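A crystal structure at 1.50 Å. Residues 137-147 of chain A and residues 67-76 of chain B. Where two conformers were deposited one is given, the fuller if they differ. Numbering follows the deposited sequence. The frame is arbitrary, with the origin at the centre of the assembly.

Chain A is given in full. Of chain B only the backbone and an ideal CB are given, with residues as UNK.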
# COMPACT_ATOMS: atom_id res chain seq x y z
N HIS A 137 -4.88 8.54 8.49
CA HIS A 137 -5.38 7.19 8.32
C HIS A 137 -4.66 6.16 9.15
O HIS A 137 -5.13 5.04 9.30
CB HIS A 137 -5.31 6.78 6.83
CG HIS A 137 -6.11 7.62 5.91
ND1 HIS A 137 -5.73 7.87 4.61
CD2 HIS A 137 -7.34 8.16 6.04
CE1 HIS A 137 -6.61 8.66 4.03
NE2 HIS A 137 -7.62 8.81 4.87
N PHE A 138 -3.50 6.48 9.74
CA PHE A 138 -2.93 5.57 10.69
C PHE A 138 -3.86 5.34 11.87
O PHE A 138 -4.07 4.23 12.30
CB PHE A 138 -1.52 6.00 11.19
CG PHE A 138 -0.46 5.89 10.12
CD1 PHE A 138 0.23 4.69 9.92
CD2 PHE A 138 -0.18 6.92 9.28
CE1 PHE A 138 1.17 4.59 8.92
CE2 PHE A 138 0.77 6.81 8.25
CZ PHE A 138 1.45 5.62 8.08
N ARG A 139 -4.43 6.40 12.36
CA ARG A 139 -5.29 6.25 13.52
C ARG A 139 -6.65 5.69 13.16
O ARG A 139 -7.17 4.90 13.93
CB ARG A 139 -5.46 7.55 14.28
CG ARG A 139 -6.04 7.37 15.68
CD ARG A 139 -5.03 6.63 16.56
NE ARG A 139 -5.54 6.18 17.85
CZ ARG A 139 -6.23 5.07 18.04
NH1 ARG A 139 -6.63 4.35 17.00
NH2 ARG A 139 -6.55 4.69 19.26
N THR A 140 -7.20 6.00 11.97
CA THR A 140 -8.45 5.39 11.60
C THR A 140 -8.26 3.89 11.33
O THR A 140 -9.10 3.08 11.71
CB THR A 140 -9.14 6.05 10.41
OG1 THR A 140 -8.25 6.03 9.28
CG2 THR A 140 -9.47 7.51 10.78
N ARG A 141 -7.15 3.48 10.71
CA ARG A 141 -6.89 2.05 10.57
C ARG A 141 -6.83 1.35 11.94
O ARG A 141 -7.37 0.26 12.10
CB ARG A 141 -5.60 1.76 9.78
CG ARG A 141 -5.75 1.94 8.27
CD ARG A 141 -4.52 1.44 7.51
NE ARG A 141 -3.37 2.24 7.75
CZ ARG A 141 -3.07 3.34 7.09
NH1 ARG A 141 -3.87 3.70 6.12
NH2 ARG A 141 -2.03 4.06 7.42
N GLU A 142 -6.17 2.01 12.89
CA GLU A 142 -5.98 1.40 14.21
C GLU A 142 -7.35 1.22 14.89
O GLU A 142 -7.60 0.14 15.45
CB GLU A 142 -5.10 2.29 15.05
CG GLU A 142 -4.85 1.73 16.44
CD GLU A 142 -3.94 2.60 17.30
OE1 GLU A 142 -3.42 3.66 16.85
OE2 GLU A 142 -3.77 2.21 18.51
N VAL A 143 -8.19 2.25 14.80
CA VAL A 143 -9.53 2.06 15.36
C VAL A 143 -10.32 0.95 14.64
O VAL A 143 -10.97 0.10 15.23
CB VAL A 143 -10.36 3.36 15.37
CG1 VAL A 143 -11.76 3.08 15.89
CG2 VAL A 143 -9.66 4.41 16.18
N ALA A 144 -10.28 0.93 13.33
CA ALA A 144 -11.00 -0.09 12.58
C ALA A 144 -10.57 -1.49 13.01
O ALA A 144 -11.39 -2.39 13.20
CB ALA A 144 -10.76 0.06 11.08
N ILE A 145 -9.26 -1.69 13.13
CA ILE A 145 -8.73 -3.00 13.46
C ILE A 145 -9.01 -3.40 14.93
O ILE A 145 -9.36 -4.56 15.17
CB ILE A 145 -7.22 -3.04 13.14
CG1 ILE A 145 -7.04 -2.89 11.66
CG2 ILE A 145 -6.60 -4.40 13.59
CD1 ILE A 145 -5.61 -2.45 11.27
N THR A 146 -8.82 -2.45 15.81
CA THR A 146 -8.90 -2.78 17.25
C THR A 146 -10.35 -2.77 17.74
O THR A 146 -10.74 -3.62 18.57
CB THR A 146 -7.99 -1.87 18.05
OG1 THR A 146 -8.31 -0.49 17.89
CG2 THR A 146 -6.58 -2.09 17.61
N GLN A 147 -11.17 -1.85 17.23
CA GLN A 147 -12.52 -1.56 17.76
C GLN A 147 -13.64 -1.83 16.78
O GLN A 147 -14.79 -2.01 17.21
CB GLN A 147 -12.65 -0.14 18.23
CG GLN A 147 -11.66 0.35 19.29
CD GLN A 147 -12.08 1.69 19.89
OE1 GLN A 147 -13.26 1.87 20.26
NE2 GLN A 147 -11.17 2.62 20.00
N UNK B 67 -3.44 -12.05 10.14
CA UNK B 67 -4.34 -11.40 11.09
C UNK B 67 -5.65 -11.00 10.46
O UNK B 67 -6.12 -11.55 9.46
CB UNK B 67 -3.67 -10.17 11.70
N UNK B 68 -6.24 -9.98 11.05
CA UNK B 68 -7.55 -9.49 10.76
C UNK B 68 -7.61 -8.87 9.39
O UNK B 68 -8.70 -8.74 8.82
CB UNK B 68 -7.99 -8.48 11.82
N UNK B 69 -6.49 -8.35 8.91
CA UNK B 69 -6.47 -7.61 7.63
C UNK B 69 -5.49 -8.26 6.70
O UNK B 69 -4.72 -9.17 7.10
CB UNK B 69 -6.11 -6.14 7.83
N UNK B 70 -5.47 -7.86 5.45
CA UNK B 70 -4.57 -8.35 4.50
C UNK B 70 -3.69 -7.30 3.82
O UNK B 70 -3.04 -7.59 2.80
CB UNK B 70 -5.37 -9.12 3.45
N UNK B 71 -3.69 -6.12 4.39
CA UNK B 71 -2.89 -4.97 3.94
C UNK B 71 -2.38 -4.29 5.14
O UNK B 71 -3.04 -4.30 6.19
CB UNK B 71 -3.69 -4.00 3.07
N UNK B 72 -1.26 -3.59 4.98
CA UNK B 72 -0.67 -2.88 6.12
C UNK B 72 0.35 -1.91 5.61
O UNK B 72 0.70 -1.90 4.41
CB UNK B 72 -0.04 -3.85 7.12
N UNK B 73 0.85 -1.07 6.48
CA UNK B 73 1.91 -0.11 6.16
C UNK B 73 3.18 -0.60 6.78
O UNK B 73 3.22 -1.49 7.66
CB UNK B 73 1.57 1.30 6.65
N UNK B 74 4.30 -0.01 6.38
CA UNK B 74 5.55 -0.31 7.04
C UNK B 74 5.48 -0.10 8.53
O UNK B 74 6.07 -0.88 9.29
CB UNK B 74 6.67 0.54 6.45
N UNK B 75 4.78 0.93 8.98
CA UNK B 75 4.64 1.12 10.42
C UNK B 75 4.10 -0.04 11.15
O UNK B 75 4.52 -0.36 12.26
CB UNK B 75 3.74 2.32 10.71
N UNK B 76 3.17 -0.77 10.53
CA UNK B 76 2.63 -1.97 11.11
C UNK B 76 3.70 -3.03 11.31
O UNK B 76 3.69 -3.72 12.31
CB UNK B 76 1.50 -2.51 10.23

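Position 67 has a positive phi of 81°, and its ideal CB finds nothing of chain A within 5.5 Å. The positive phi by itself favours glycine, and Gly B67 is the deposited residue.

At position 68 the CA-to-CB bond points toward the helix of chain A, and the ideal CB lies 4.7 Å from Ile A145 CG2. Beyond this methyl group is the carbonyl oxygen of Ile A145, to which no backbone NH of the stretch is bonded. A long side chain with an aliphatic stem and a donor at its tip would suit, so lysine, arginine or glutamine could all be considered. The residue is Lys B68. Its extended chain (chi2 to chi4 all t) passes Ile A145, with Lys B68 CD 4.1 Å from Ile A145 CG2, and Lys B68 NZ donates a hydrogen bond of 3.0 Å to Ile A145 O, the one direct hydrogen bond between the stretches.

Position 69 also points toward chain A, its ideal CB 5.1 Å from Ile A145 CD1. The neighbouring surface is aliphatic, which suits valine, threonine or another small to medium side chain with a methyl group. Thr B69 places CG2 3.8 Å from Ile A145 CG1.

Positions 70 and 71 are out of reach of chain A and 72 points away, so chain A sets no preference; Gly B70, Ala B71 and Tyr B72 make no contact with it.

Position 73 precedes a helix, and its CB points toward chain A, 4.0 Å from Phe A138 CE1 and 4.6 Å from Arg A141 NH2. Serine, threonine, aspartate or asparagine would suit such an N-cap site. Thr B73 uses both branches: CG2 packs over one face of the Arg A141 guanidinium, 3.5 Å from Arg A141 NH2, while OG1 approaches the edge of the Phe A138 ring, 3.5 Å from Phe A138 CE1. A water lies 3.0 Å from Thr B73 OG1 and accepts a hydrogen bond of 2.9 Å from Arg A141 NE.

Position 74 points sideways and meets nothing; Met B74 leads away. At 75 the ideal CB points toward Phe A138, 3.9 Å from Phe A138 CE1, so many side chains with a CH2 here would fit. Gln B75 makes this contact through CB, while its amide is bonded elsewhere in the structure.

Position 76 points sideways, but a short acceptor there could turn back to the backbone NH of position 73, so aspartate, asparagine or serine would suit. In Asp B76, OD2 accepts a 3.0 Å hydrogen bond from Thr B73 N and one of 2.8 Å from the water oxygen, linking it indirectly to Arg A141.

Chain B (67-76) GKTGAYTMQD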
# COMPACT_ATOMS: atom_id res chain seq x y z
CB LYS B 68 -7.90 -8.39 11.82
CG LYS B 68 -8.29 -8.92 13.21
CD LYS B 68 -8.81 -7.84 14.13
CE LYS B 68 -9.03 -8.43 15.52
NZ LYS B 68 -9.39 -7.32 16.43
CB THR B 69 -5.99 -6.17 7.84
OG1 THR B 69 -4.59 -6.19 8.24
CG2 THR B 69 -6.82 -5.49 8.86
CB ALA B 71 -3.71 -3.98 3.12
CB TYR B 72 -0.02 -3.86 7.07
CG TYR B 72 1.02 -4.78 6.47
CD1 TYR B 72 2.27 -4.29 6.15
CD2 TYR B 72 0.71 -6.06 6.04
CE1 TYR B 72 3.20 -5.07 5.54
CE2 TYR B 72 1.66 -6.88 5.44
CZ TYR B 72 2.92 -6.37 5.18
OH TYR B 72 3.89 -7.13 4.60
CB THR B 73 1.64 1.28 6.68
OG1 THR B 73 1.62 1.26 8.13
CG2 THR B 73 0.32 1.79 6.15
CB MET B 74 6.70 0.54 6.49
CG MET B 74 7.18 0.27 5.08
SD MET B 74 7.52 -1.45 4.70
CE MET B 74 8.80 -1.72 5.83
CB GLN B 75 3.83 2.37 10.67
CG GLN B 75 3.78 2.74 12.14
CD GLN B 75 5.15 3.08 12.66
OE1 GLN B 75 5.90 3.83 12.00
NE2 GLN B 75 5.50 2.54 13.80
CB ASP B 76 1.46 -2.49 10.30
CG ASP B 76 0.30 -1.54 10.34
OD1 ASP B 76 -0.18 -1.21 11.46
OD2 ASP B 76 -0.20 -1.14 9.25
O HOH W 1 -1.11 1.53 9.38
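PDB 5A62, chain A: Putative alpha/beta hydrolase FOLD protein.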